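Local coordinates for mandelate racemase/muconate lactonizing enzyme-like protein (Roseovarius sp. TM1035, PDB 3RCY) that probably acts as a magnesium-dependent enzyme of the mandelate racemase/muconate lactonizing branch of the enolase superfamily, at residues 186-197 and 224-232; 127-135 and 156-167. All coordinates share one frame; numbering follows the deposited sequence. Where two conformers were deposited one is given.

Contact 1: residues 186-197 and 224-232; sequences ISLSVEFCRKIR and QAIEPYSPL
Tyr-229 lays one ring face against the helix that carries Cys-193 and Arg-194. CB of Cys-193 meets the inner end of the ring, 3.6 Å from CG of Tyr-229. Farther out, CB of Arg-194 sits 3.6 Å from CE1 of Tyr-229. The two side chains run side by side in the same direction, with guanidinium and ring planes 59° apart. Val-190 crosses the tyrosine at about a right angle and brings CG1 to 3.7 Å from Tyr-229 OH. Its other methyl, CG2, turns to the methyl of Ala-225. The segments belong to two successive outer helices of the enolase-type C-terminal barrel, 183-200 and 216-226, and Tyr-229 lies in the 3-10 turn that follows the second. On the barrel side, SG of Cys-193 packs 4.0 Å from CG2 of Ile-226. Past the ring, Arg-197 bends twice along its chain, at chi2 and chi3, and comes side-on to a single backbone oxygen. NH1 of Arg-197 gives the straighter bond to Tyr-229 O, 2.9 Å at 161°, and NE a longer one. A water joins NH1 to Ser-230 O. NH2 of Arg-197 bonds to the carbonyls of Gly-201 and Ala-204, while Met-183 of a second subunit packs on the arginine.

Contact 2: residues 127-135 and 156-167; sequences RAYTYLYPL and DCVARGYTAVKF
The CG2 methyl of Thr-130 is a bump centred over one face of the Tyr-162 ring, a CH-pi contact with 3.8 Å from CG2 to the ring centroid. SG of Cys-157 closes in on CG2 of Thr-130 at 3.7 Å. With OG1 of Thr-130 anti to the backbone N (chi1 180°), CG2 takes the place between that N and the carbonyl carbon, and from there it faces the ring. Leu-132 fills the next hollow. CD2 of Leu-132 lies 3.6 Å from CB of Val-165 and also touches the sulfur of Cys-157, while CD1 rests beside Phe-167. Strands 126-131 and 164-167 are parallel neighbours in the barrel sheet, and helix 147-159 lies between them in the chain, making a beta-alpha-beta crossover. A Schellman motif at Gly-161 ends that helix. Backbone bonds from Lys-166 N to Thr-130 O and from Leu-132 N to Lys-166 O join the strands. Lys-166 lies on the other side of the sheet from Thr-130 and Val-165, between two tyrosines. CE of Lys-166 sits over one face of the Tyr-131 ring, offset toward the rim, 3.7 Å from CZ of Tyr-131. A bend at chi3 (93°) brings NZ of Lys-166 near the plane of the Tyr-129 ring, where it donates to Tyr-129 OH at 2.8 Å. Salt bridges to Glu-235, a magnesium ligand, and Glu-336 also hold NZ. Near the strand start, Arg-127 reaches out extended and grips Thr-163 side-on: NE bonds to OG1 at 2.7 Å, and NH2 to the carbonyl O from above its plane. NH2 also makes a salt bridge to Asp-205.

From the N terminus, the chain passes through the three-stranded antiparallel sheet before it reaches contact 2. Contact 2 closes first: strand 126-131 leads through helix 147-159 to strand 164-167. Contact 1 opens later, on helix 183-200, and closes at the C-terminal end of helix 216-226 and the turn beyond it, after strand 205-208. The two loops are therefore in series and neither nest nor cross. Contact 2 joins the first barrel strands and their intervening helix, whereas contact 1 ties together two outer helices. Their centres lie about 17 Å apart, but they meet where helix 183-200 packs on the sheet. There Ile-196 touches Leu-132, Val-165 and Phe-167, and Phe-192 packs on Phe-167. Both contacts also touch a second subunit.

Contact 1: residues 186-197 and 224-232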
loop_
_atom_site.group_PDB
_atom_site.type_symbol
_atom_site.label_atom_id
_atom_site.label_comp_id
_atom_site.label_asym_id
_atom_site.label_seq_id
_atom_site.Cartn_x
_atom_site.Cartn_y
_atom_site.Cartn_z
ATOM N N ILE A 186 -27.211 -19.255 9.872
ATOM C CA ILE A 186 -25.951 -19.946 9.684
ATOM C C ILE A 186 -26.158 -21.457 9.692
ATOM O O ILE A 186 -25.711 -22.138 8.769
ATOM C CB ILE A 186 -24.863 -19.486 10.693
ATOM C CG1 ILE A 186 -24.502 -18.012 10.432
ATOM C CG2 ILE A 186 -23.610 -20.378 10.576
ATOM C CD1 ILE A 186 -23.626 -17.357 11.511
ATOM N N SER A 187 -26.861 -21.982 10.697
ATOM C CA SER A 187 -27.068 -23.427 10.791
ATOM C C SER A 187 -27.883 -23.965 9.619
ATOM O O SER A 187 -27.618 -25.061 9.122
ATOM C CB SER A 187 -27.731 -23.799 12.112
ATOM O OG SER A 187 -26.945 -23.361 13.200
ATOM N N LEU A 188 -28.878 -23.194 9.171
ATOM C CA LEU A 188 -29.676 -23.623 8.018
ATOM C C LEU A 188 -28.819 -23.661 6.748
ATOM O O LEU A 188 -28.946 -24.577 5.938
ATOM C CB LEU A 188 -30.905 -22.739 7.795
ATOM C CG LEU A 188 -31.924 -23.291 6.777
ATOM C CD1 LEU A 188 -32.539 -24.618 7.249
ATOM C CD2 LEU A 188 -33.023 -22.274 6.468
ATOM N N SER A 189 -27.950 -22.662 6.592
ATOM C CA SER A 189 -27.050 -22.598 5.446
ATOM C C SER A 189 -26.112 -23.804 5.409
ATOM O O SER A 189 -25.854 -24.351 4.342
ATOM C CB SER A 189 -26.238 -21.300 5.452
ATOM O OG SER A 189 -27.087 -20.183 5.265
ATOM N N VAL A 190 -25.606 -24.196 6.579
ATOM C CA VAL A 190 -24.764 -25.384 6.716
ATOM C C VAL A 190 -25.575 -26.652 6.382
ATOM O O VAL A 190 -25.107 -27.520 5.643
ATOM C CB VAL A 190 -24.133 -25.465 8.142
ATOM C CG1 VAL A 190 -23.500 -26.825 8.397
ATOM C CG2 VAL A 190 -23.096 -24.339 8.345
ATOM N N GLU A 191 -26.788 -26.747 6.922
ATOM C CA GLU A 191 -27.666 -27.881 6.628
ATOM C C GLU A 191 -27.955 -28.029 5.124
ATOM O O GLU A 191 -27.903 -29.139 4.586
ATOM C CB GLU A 191 -28.977 -27.783 7.420
ATOM C CG GLU A 191 -29.807 -29.068 7.352
ATOM C CD GLU A 191 -31.232 -28.912 7.859
ATOM O OE1 GLU A 191 -31.606 -27.804 8.311
ATOM O OE2 GLU A 191 -31.987 -29.911 7.799
ATOM N N PHE A 192 -28.268 -26.917 4.457
ATOM C CA PHE A 192 -28.466 -26.905 3.001
ATOM C C PHE A 192 -27.229 -27.427 2.252
ATOM O O PHE A 192 -27.341 -28.328 1.424
ATOM C CB PHE A 192 -28.798 -25.492 2.499
ATOM C CG PHE A 192 -30.281 -25.208 2.356
ATOM C CD1 PHE A 192 -31.121 -25.159 3.476
ATOM C CD2 PHE A 192 -30.823 -24.929 1.101
ATOM C CE1 PHE A 192 -32.482 -24.868 3.341
ATOM C CE2 PHE A 192 -32.191 -24.641 0.953
ATOM C CZ PHE A 192 -33.022 -24.612 2.079
ATOM N N CYS A 193 -26.060 -26.852 2.540
ATOM C CA CYS A 193 -24.830 -27.265 1.868
ATOM C C CYS A 193 -24.535 -28.741 2.103
ATOM O O CYS A 193 -24.207 -29.459 1.164
ATOM C CB CYS A 193 -23.636 -26.410 2.308
ATOM S SG CYS A 193 -23.665 -24.719 1.677
ATOM N N ARG A 194 -24.665 -29.187 3.352
ATOM C CA ARG A 194 -24.395 -30.585 3.706
ATOM C C ARG A 194 -25.318 -31.547 2.944
ATOM O O ARG A 194 -24.847 -32.516 2.334
ATOM C CB ARG A 194 -24.516 -30.797 5.232
ATOM C CG ARG A 194 -24.321 -32.253 5.692
ATOM C CD ARG A 194 -24.343 -32.416 7.223
ATOM N NE ARG A 194 -25.535 -31.858 7.876
ATOM C CZ ARG A 194 -26.665 -32.531 8.113
ATOM N NH1 ARG A 194 -26.786 -33.806 7.746
ATOM N NH2 ARG A 194 -27.682 -31.928 8.724
ATOM N N LYS A 195 -26.622 -31.270 2.977
ATOM C CA LYS A 195 -27.614 -32.147 2.348
ATOM C C LYS A 195 -27.580 -32.096 0.818
ATOM O O LYS A 195 -27.756 -33.123 0.154
ATOM C CB LYS A 195 -29.022 -31.880 2.898
ATOM C CG LYS A 195 -29.153 -32.303 4.365
ATOM C CD LYS A 195 -30.562 -32.179 4.900
ATOM C CE LYS A 195 -30.603 -32.679 6.337
ATOM N NZ LYS A 195 -31.947 -32.526 6.942
ATOM N N ILE A 196 -27.345 -30.908 0.266
ATOM C CA ILE A 196 -27.229 -30.766 -1.188
ATOM C C ILE A 196 -25.946 -31.433 -1.700
ATOM O O ILE A 196 -25.983 -32.145 -2.704
ATOM C CB ILE A 196 -27.381 -29.287 -1.659
ATOM C CG1 ILE A 196 -28.805 -28.788 -1.370
ATOM C CG2 ILE A 196 -27.084 -29.144 -3.163
ATOM C CD1 ILE A 196 -28.965 -27.257 -1.364
ATOM N N ARG A 197 -24.829 -31.239 -0.995
ATOM C CA ARG A 197 -23.578 -31.932 -1.345
ATOM C C ARG A 197 -23.759 -33.453 -1.266
ATOM O O ARG A 197 -23.304 -34.183 -2.146
ATOM C CB ARG A 197 -22.403 -31.465 -0.467
ATOM C CG ARG A 197 -21.088 -32.265 -0.647
ATOM C CD ARG A 197 -20.535 -32.128 -2.065
ATOM N NE ARG A 197 -20.024 -30.780 -2.288
ATOM C CZ ARG A 197 -19.943 -30.178 -3.472
ATOM N NH1 ARG A 197 -19.453 -28.947 -3.544
ATOM N NH2 ARG A 197 -20.357 -30.793 -4.578
ATOM N N GLN A 224 -17.416 -18.531 6.434
ATOM C CA GLN A 224 -16.511 -19.503 7.034
ATOM C C GLN A 224 -17.214 -20.821 7.410
ATOM O O GLN A 224 -16.615 -21.892 7.321
ATOM C CB GLN A 224 -15.737 -18.893 8.219
ATOM C CG GLN A 224 -16.539 -18.681 9.497
ATOM C CD GLN A 224 -15.745 -17.918 10.551
ATOM O OE1 GLN A 224 -15.244 -18.504 11.514
ATOM N NE2 GLN A 224 -15.610 -16.608 10.356
ATOM N N ALA A 225 -18.493 -20.726 7.782
ATOM C CA ALA A 225 -19.296 -21.888 8.170
ATOM C C ALA A 225 -19.582 -22.851 7.014
ATOM O O ALA A 225 -19.690 -24.054 7.223
ATOM C CB ALA A 225 -20.604 -21.434 8.817
ATOM N N ILE A 226 -19.692 -22.321 5.799
ATOM C CA ILE A 226 -20.051 -23.141 4.639
ATOM C C ILE A 226 -18.828 -23.576 3.812
ATOM O O ILE A 226 -18.958 -24.375 2.888
ATOM C CB ILE A 226 -21.125 -22.444 3.741
ATOM C CG1 ILE A 226 -20.601 -21.119 3.173
ATOM C CG2 ILE A 226 -22.431 -22.229 4.530
ATOM C CD1 ILE A 226 -21.387 -20.584 1.963
ATOM N N GLU A 227 -17.649 -23.055 4.158
ATOM C CA GLU A 227 -16.378 -23.480 3.530
ATOM C C GLU A 227 -16.172 -25.001 3.368
ATOM O O GLU A 227 -15.714 -25.431 2.312
ATOM C CB GLU A 227 -15.168 -22.868 4.249
ATOM C CG GLU A 227 -14.892 -21.436 3.821
ATOM C CD GLU A 227 -13.885 -20.723 4.702
ATOM O OE1 GLU A 227 -13.164 -21.374 5.493
ATOM O OE2 GLU A 227 -13.801 -19.488 4.572
ATOM N N PRO A 228 -16.502 -25.812 4.402
ATOM C CA PRO A 228 -16.233 -27.259 4.285
ATOM C C PRO A 228 -16.963 -27.984 3.142
ATOM O O PRO A 228 -16.595 -29.111 2.812
ATOM C CB PRO A 228 -16.696 -27.817 5.641
ATOM C CG PRO A 228 -16.622 -26.647 6.570
ATOM C CD PRO A 228 -17.040 -25.477 5.734
ATOM N N TYR A 229 -17.968 -27.348 2.542
ATOM C CA TYR A 229 -18.768 -28.005 1.503
ATOM C C TYR A 229 -18.295 -27.646 0.105
ATOM O O TYR A 229 -18.910 -28.042 -0.896
ATOM C CB TYR A 229 -20.268 -27.752 1.739
ATOM C CG TYR A 229 -20.598 -28.195 3.132
ATOM C CD1 TYR A 229 -20.792 -29.551 3.423
ATOM C CD2 TYR A 229 -20.596 -27.283 4.187
ATOM C CE1 TYR A 229 -21.033 -29.973 4.730
ATOM C CE2 TYR A 229 -20.840 -27.693 5.484
ATOM C CZ TYR A 229 -21.056 -29.036 5.747
ATOM O OH TYR A 229 -21.288 -29.429 7.040
ATOM N N SER A 230 -17.181 -26.910 0.063
ATOM C CA SER A 230 -16.541 -26.482 -1.173
ATOM C C SER A 230 -17.513 -25.825 -2.181
ATOM O O SER A 230 -17.555 -26.212 -3.354
ATOM C CB SER A 230 -15.770 -27.656 -1.811
ATOM O OG SER A 230 -15.027 -27.197 -2.931
ATOM N N PRO A 231 -18.300 -24.831 -1.729
ATOM C CA PRO A 231 -19.147 -24.137 -2.711
ATOM C C PRO A 231 -18.300 -23.452 -3.789
ATOM O O PRO A 231 -17.223 -22.926 -3.492
ATOM C CB PRO A 231 -19.884 -23.096 -1.867
ATOM C CG PRO A 231 -19.042 -22.908 -0.650
ATOM C CD PRO A 231 -18.390 -24.222 -0.386
ATOM N N LEU A 232 -18.772 -23.481 -5.028
ATOM C CA LEU A 232 -18.028 -22.901 -6.147
ATOM C C LEU A 232 -17.958 -21.373 -6.051
ATOM O O LEU A 232 -16.943 -20.775 -6.398
ATOM C CB LEU A 232 -18.611 -23.357 -7.492
ATOM C CG LEU A 232 -17.887 -22.926 -8.780
ATOM C CD1 LEU A 232 -18.129 -23.916 -9.881
ATOM C CD2 LEU A 232 -18.333 -21.526 -9.241
HETATM O O HOH W 1 -19.057 -26.795 -5.529
#

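Contact 2: residues 127-135 and 156-167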
loop_
_atom_site.group_PDB
_atom_site.type_symbol
_atom_site.label_atom_id
_atom_site.label_comp_id
_atom_site.label_asym_id
_atom_site.label_seq_id
_atom_site.Cartn_x
_atom_site.Cartn_y
_atom_site.Cartn_z
ATOM N N ARG A 127 -21.924 -24.030 -20.490
ATOM C CA ARG A 127 -22.359 -24.612 -19.228
ATOM C C ARG A 127 -23.504 -23.789 -18.633
ATOM O O ARG A 127 -23.397 -22.566 -18.519
ATOM C CB ARG A 127 -21.184 -24.658 -18.262
ATOM C CG ARG A 127 -21.424 -25.463 -17.020
ATOM C CD ARG A 127 -20.145 -25.536 -16.190
ATOM N NE ARG A 127 -20.400 -26.183 -14.910
ATOM C CZ ARG A 127 -19.577 -26.162 -13.867
ATOM N NH1 ARG A 127 -18.425 -25.505 -13.928
ATOM N NH2 ARG A 127 -19.922 -26.794 -12.752
ATOM N N ALA A 128 -24.597 -24.461 -18.277
ATOM C CA ALA A 128 -25.759 -23.795 -17.688
ATOM C C ALA A 128 -25.926 -24.162 -16.221
ATOM O O ALA A 128 -25.438 -25.203 -15.767
ATOM C CB ALA A 128 -27.040 -24.154 -18.464
ATOM N N TYR A 129 -26.624 -23.309 -15.481
ATOM C CA TYR A 129 -27.062 -23.673 -14.134
ATOM C C TYR A 129 -28.453 -23.120 -13.854
ATOM O O TYR A 129 -28.953 -22.262 -14.587
ATOM C CB TYR A 129 -26.066 -23.189 -13.074
ATOM C CG TYR A 129 -26.157 -21.721 -12.672
ATOM C CD1 TYR A 129 -25.362 -20.763 -13.299
ATOM C CD2 TYR A 129 -27.004 -21.299 -11.633
ATOM C CE1 TYR A 129 -25.409 -19.430 -12.926
ATOM C CE2 TYR A 129 -27.062 -19.956 -11.250
ATOM C CZ TYR A 129 -26.256 -19.028 -11.903
ATOM O OH TYR A 129 -26.285 -17.703 -11.550
ATOM N N THR A 130 -29.052 -23.582 -12.766
ATOM C CA THR A 130 -30.353 -23.078 -12.344
ATOM C C THR A 130 -30.413 -22.944 -10.827
ATOM O O THR A 130 -29.658 -23.611 -10.113
ATOM C CB THR A 130 -31.508 -23.993 -12.876
ATOM O OG1 THR A 130 -32.778 -23.484 -12.453
ATOM C CG2 THR A 130 -31.352 -25.424 -12.403
ATOM N N TYR A 131 -31.288 -22.061 -10.342
ATOM C CA TYR A 131 -31.739 -22.107 -8.956
ATOM C C TYR A 131 -32.411 -23.449 -8.700
ATOM O O TYR A 131 -32.920 -24.083 -9.627
ATOM C CB TYR A 131 -32.797 -21.038 -8.689
ATOM C CG TYR A 131 -32.319 -19.727 -8.124
ATOM C CD1 TYR A 131 -32.532 -18.537 -8.832
ATOM C CD2 TYR A 131 -31.689 -19.658 -6.881
ATOM C CE1 TYR A 131 -32.122 -17.312 -8.329
ATOM C CE2 TYR A 131 -31.270 -18.428 -6.358
ATOM C CZ TYR A 131 -31.492 -17.257 -7.097
ATOM O OH TYR A 131 -31.086 -16.024 -6.622
ATOM N N LEU A 132 -32.435 -23.854 -7.433
ATOM C CA LEU A 132 -33.284 -24.954 -6.992
ATOM C C LEU A 132 -34.710 -24.448 -6.774
ATOM O O LEU A 132 -34.963 -23.630 -5.888
ATOM C CB LEU A 132 -32.740 -25.582 -5.709
ATOM C CG LEU A 132 -31.335 -26.174 -5.839
ATOM C CD1 LEU A 132 -30.823 -26.679 -4.498
ATOM C CD2 LEU A 132 -31.347 -27.284 -6.886
ATOM N N TYR A 133 -35.634 -24.926 -7.607
ATOM C CA TYR A 133 -37.048 -24.535 -7.509
ATOM C C TYR A 133 -37.855 -25.689 -6.919
ATOM O O TYR A 133 -37.434 -26.851 -7.029
ATOM C CB TYR A 133 -37.601 -24.164 -8.889
ATOM C CG TYR A 133 -36.973 -22.923 -9.490
ATOM C CD1 TYR A 133 -37.320 -21.655 -9.025
ATOM C CD2 TYR A 133 -36.028 -23.019 -10.519
ATOM C CE1 TYR A 133 -36.750 -20.504 -9.567
ATOM C CE2 TYR A 133 -35.450 -21.871 -11.076
ATOM C CZ TYR A 133 -35.818 -20.618 -10.587
ATOM O OH TYR A 133 -35.270 -19.474 -11.110
ATOM N N PRO A 134 -39.014 -25.382 -6.292
ATOM C CA PRO A 134 -39.856 -26.447 -5.748
ATOM C C PRO A 134 -40.252 -27.441 -6.832
ATOM O O PRO A 134 -40.573 -27.046 -7.959
ATOM C CB PRO A 134 -41.102 -25.704 -5.241
ATOM C CG PRO A 134 -40.685 -24.293 -5.076
ATOM C CD PRO A 134 -39.605 -24.045 -6.084
ATOM N N LEU A 135 -40.183 -28.722 -6.495
ATOM C CA LEU A 135 -40.757 -29.783 -7.310
ATOM C C LEU A 135 -42.280 -29.789 -7.114
ATOM O O LEU A 135 -42.778 -29.135 -6.196
ATOM C CB LEU A 135 -40.124 -31.131 -6.932
ATOM C CG LEU A 135 -38.634 -31.281 -7.290
ATOM C CD1 LEU A 135 -38.095 -32.637 -6.837
ATOM C CD2 LEU A 135 -38.389 -31.076 -8.791
ATOM N N ASP A 156 -32.838 -33.897 -8.698
ATOM C CA ASP A 156 -33.546 -33.824 -9.969
ATOM C C ASP A 156 -32.791 -32.979 -11.013
ATOM O O ASP A 156 -32.685 -33.378 -12.169
ATOM C CB ASP A 156 -34.973 -33.311 -9.770
ATOM C CG ASP A 156 -35.827 -33.509 -11.001
ATOM O OD1 ASP A 156 -36.013 -34.666 -11.441
ATOM O OD2 ASP A 156 -36.296 -32.503 -11.545
ATOM N N CYS A 157 -32.263 -31.823 -10.612
ATOM C CA CYS A 157 -31.447 -31.005 -11.522
ATOM C C CYS A 157 -30.258 -31.785 -12.081
ATOM O O CYS A 157 -29.972 -31.750 -13.281
ATOM C CB CYS A 157 -30.945 -29.743 -10.813
ATOM S SG CYS A 157 -32.212 -28.542 -10.563
ATOM N N VAL A 158 -29.572 -32.495 -11.198
ATOM C CA VAL A 158 -28.401 -33.276 -11.579
ATOM C C VAL A 158 -28.765 -34.448 -12.497
ATOM O O VAL A 158 -28.069 -34.705 -13.485
ATOM C CB VAL A 158 -27.612 -33.729 -10.330
ATOM C CG1 VAL A 158 -26.561 -34.767 -10.686
ATOM C CG2 VAL A 158 -26.969 -32.510 -9.682
ATOM N N ALA A 159 -29.864 -35.131 -12.190
ATOM C CA ALA A 159 -30.349 -36.219 -13.042
ATOM C C ALA A 159 -30.559 -35.710 -14.469
ATOM O O ALA A 159 -30.227 -36.407 -15.429
ATOM C CB ALA A 159 -31.644 -36.808 -12.484
ATOM N N ARG A 160 -31.019 -34.485 -14.569
ATOM C CA ARG A 160 -31.373 -33.816 -15.794
ATOM C C ARG A 160 -30.137 -33.234 -16.480
ATOM O O ARG A 160 -30.280 -32.629 -17.483
ATOM C CB ARG A 160 -32.366 -32.678 -15.518
ATOM C CG ARG A 160 -33.872 -32.887 -15.650
ATOM C CD ARG A 160 -34.740 -31.954 -14.730
ATOM N NE ARG A 160 -34.252 -30.568 -14.423
ATOM C CZ ARG A 160 -34.636 -29.840 -13.362
ATOM N NH1 ARG A 160 -34.384 -28.513 -13.275
ATOM N NH2 ARG A 160 -35.310 -30.427 -12.392
ATOM N N GLY A 161 -28.955 -33.419 -15.922
ATOM C CA GLY A 161 -27.699 -32.989 -16.525
ATOM C C GLY A 161 -27.053 -31.700 -16.035
ATOM O O GLY A 161 -25.944 -31.384 -16.459
ATOM N N TYR A 162 -27.721 -30.950 -15.158
ATOM C CA TYR A 162 -27.108 -29.741 -14.591
ATOM C C TYR A 162 -25.848 -30.077 -13.798
ATOM O O TYR A 162 -25.820 -31.061 -13.046
ATOM C CB TYR A 162 -28.091 -28.950 -13.731
ATOM C CG TYR A 162 -29.101 -28.198 -14.560
ATOM C CD1 TYR A 162 -28.793 -26.953 -15.108
ATOM C CD2 TYR A 162 -30.361 -28.740 -14.812
ATOM C CE1 TYR A 162 -29.715 -26.259 -15.884
ATOM C CE2 TYR A 162 -31.287 -28.061 -15.590
ATOM C CZ TYR A 162 -30.958 -26.822 -16.121
ATOM O OH TYR A 162 -31.881 -26.157 -16.892
ATOM N N THR A 163 -24.808 -29.271 -14.006
ATOM C CA THR A 163 -23.512 -29.468 -13.359
ATOM C C THR A 163 -23.267 -28.443 -12.244
ATOM O O THR A 163 -22.170 -28.357 -11.685
ATOM C CB THR A 163 -22.361 -29.395 -14.387
ATOM O OG1 THR A 163 -22.334 -28.097 -14.986
ATOM C CG2 THR A 163 -22.531 -30.469 -15.473
ATOM N N ALA A 164 -24.294 -27.653 -11.936
ATOM C CA ALA A 164 -24.221 -26.668 -10.862
ATOM C C ALA A 164 -25.631 -26.234 -10.497
ATOM O O ALA A 164 -26.505 -26.130 -11.371
ATOM C CB ALA A 164 -23.358 -25.454 -11.278
ATOM N N VAL A 165 -25.851 -26.010 -9.203
ATOM C CA VAL A 165 -27.159 -25.615 -8.689
ATOM C C VAL A 165 -27.009 -24.492 -7.679
ATOM O O VAL A 165 -26.039 -24.464 -6.918
ATOM C CB VAL A 165 -27.936 -26.804 -8.056
ATOM C CG1 VAL A 165 -28.243 -27.870 -9.102
ATOM C CG2 VAL A 165 -27.187 -27.420 -6.863
ATOM N N LYS A 166 -27.982 -23.575 -7.678
ATOM C CA LYS A 166 -27.941 -22.389 -6.821
ATOM C C LYS A 166 -29.116 -22.341 -5.848
ATOM O O LYS A 166 -30.216 -22.815 -6.156
ATOM C CB LYS A 166 -27.898 -21.113 -7.674
ATOM C CG LYS A 166 -27.579 -19.842 -6.868
ATOM C CD LYS A 166 -26.963 -18.760 -7.747
ATOM C CE LYS A 166 -28.022 -17.809 -8.304
ATOM N NZ LYS A 166 -27.368 -16.742 -9.123
ATOM N N PHE A 167 -28.856 -21.777 -4.670
ATOM C CA PHE A 167 -29.822 -21.710 -3.573
ATOM C C PHE A 167 -29.359 -20.652 -2.572
ATOM O O PHE A 167 -28.151 -20.397 -2.443
ATOM C CB PHE A 167 -29.954 -23.083 -2.884
ATOM C CG PHE A 167 -28.631 -23.684 -2.464
ATOM C CD1 PHE A 167 -27.835 -24.377 -3.385
ATOM C CD2 PHE A 167 -28.168 -23.530 -1.158
ATOM C CE1 PHE A 167 -26.595 -24.907 -3.005
ATOM C CE2 PHE A 167 -26.945 -24.056 -0.763
ATOM C CZ PHE A 167 -26.151 -24.749 -1.687
HETATM O O HOH W 2 -24.603 -27.620 -16.377
#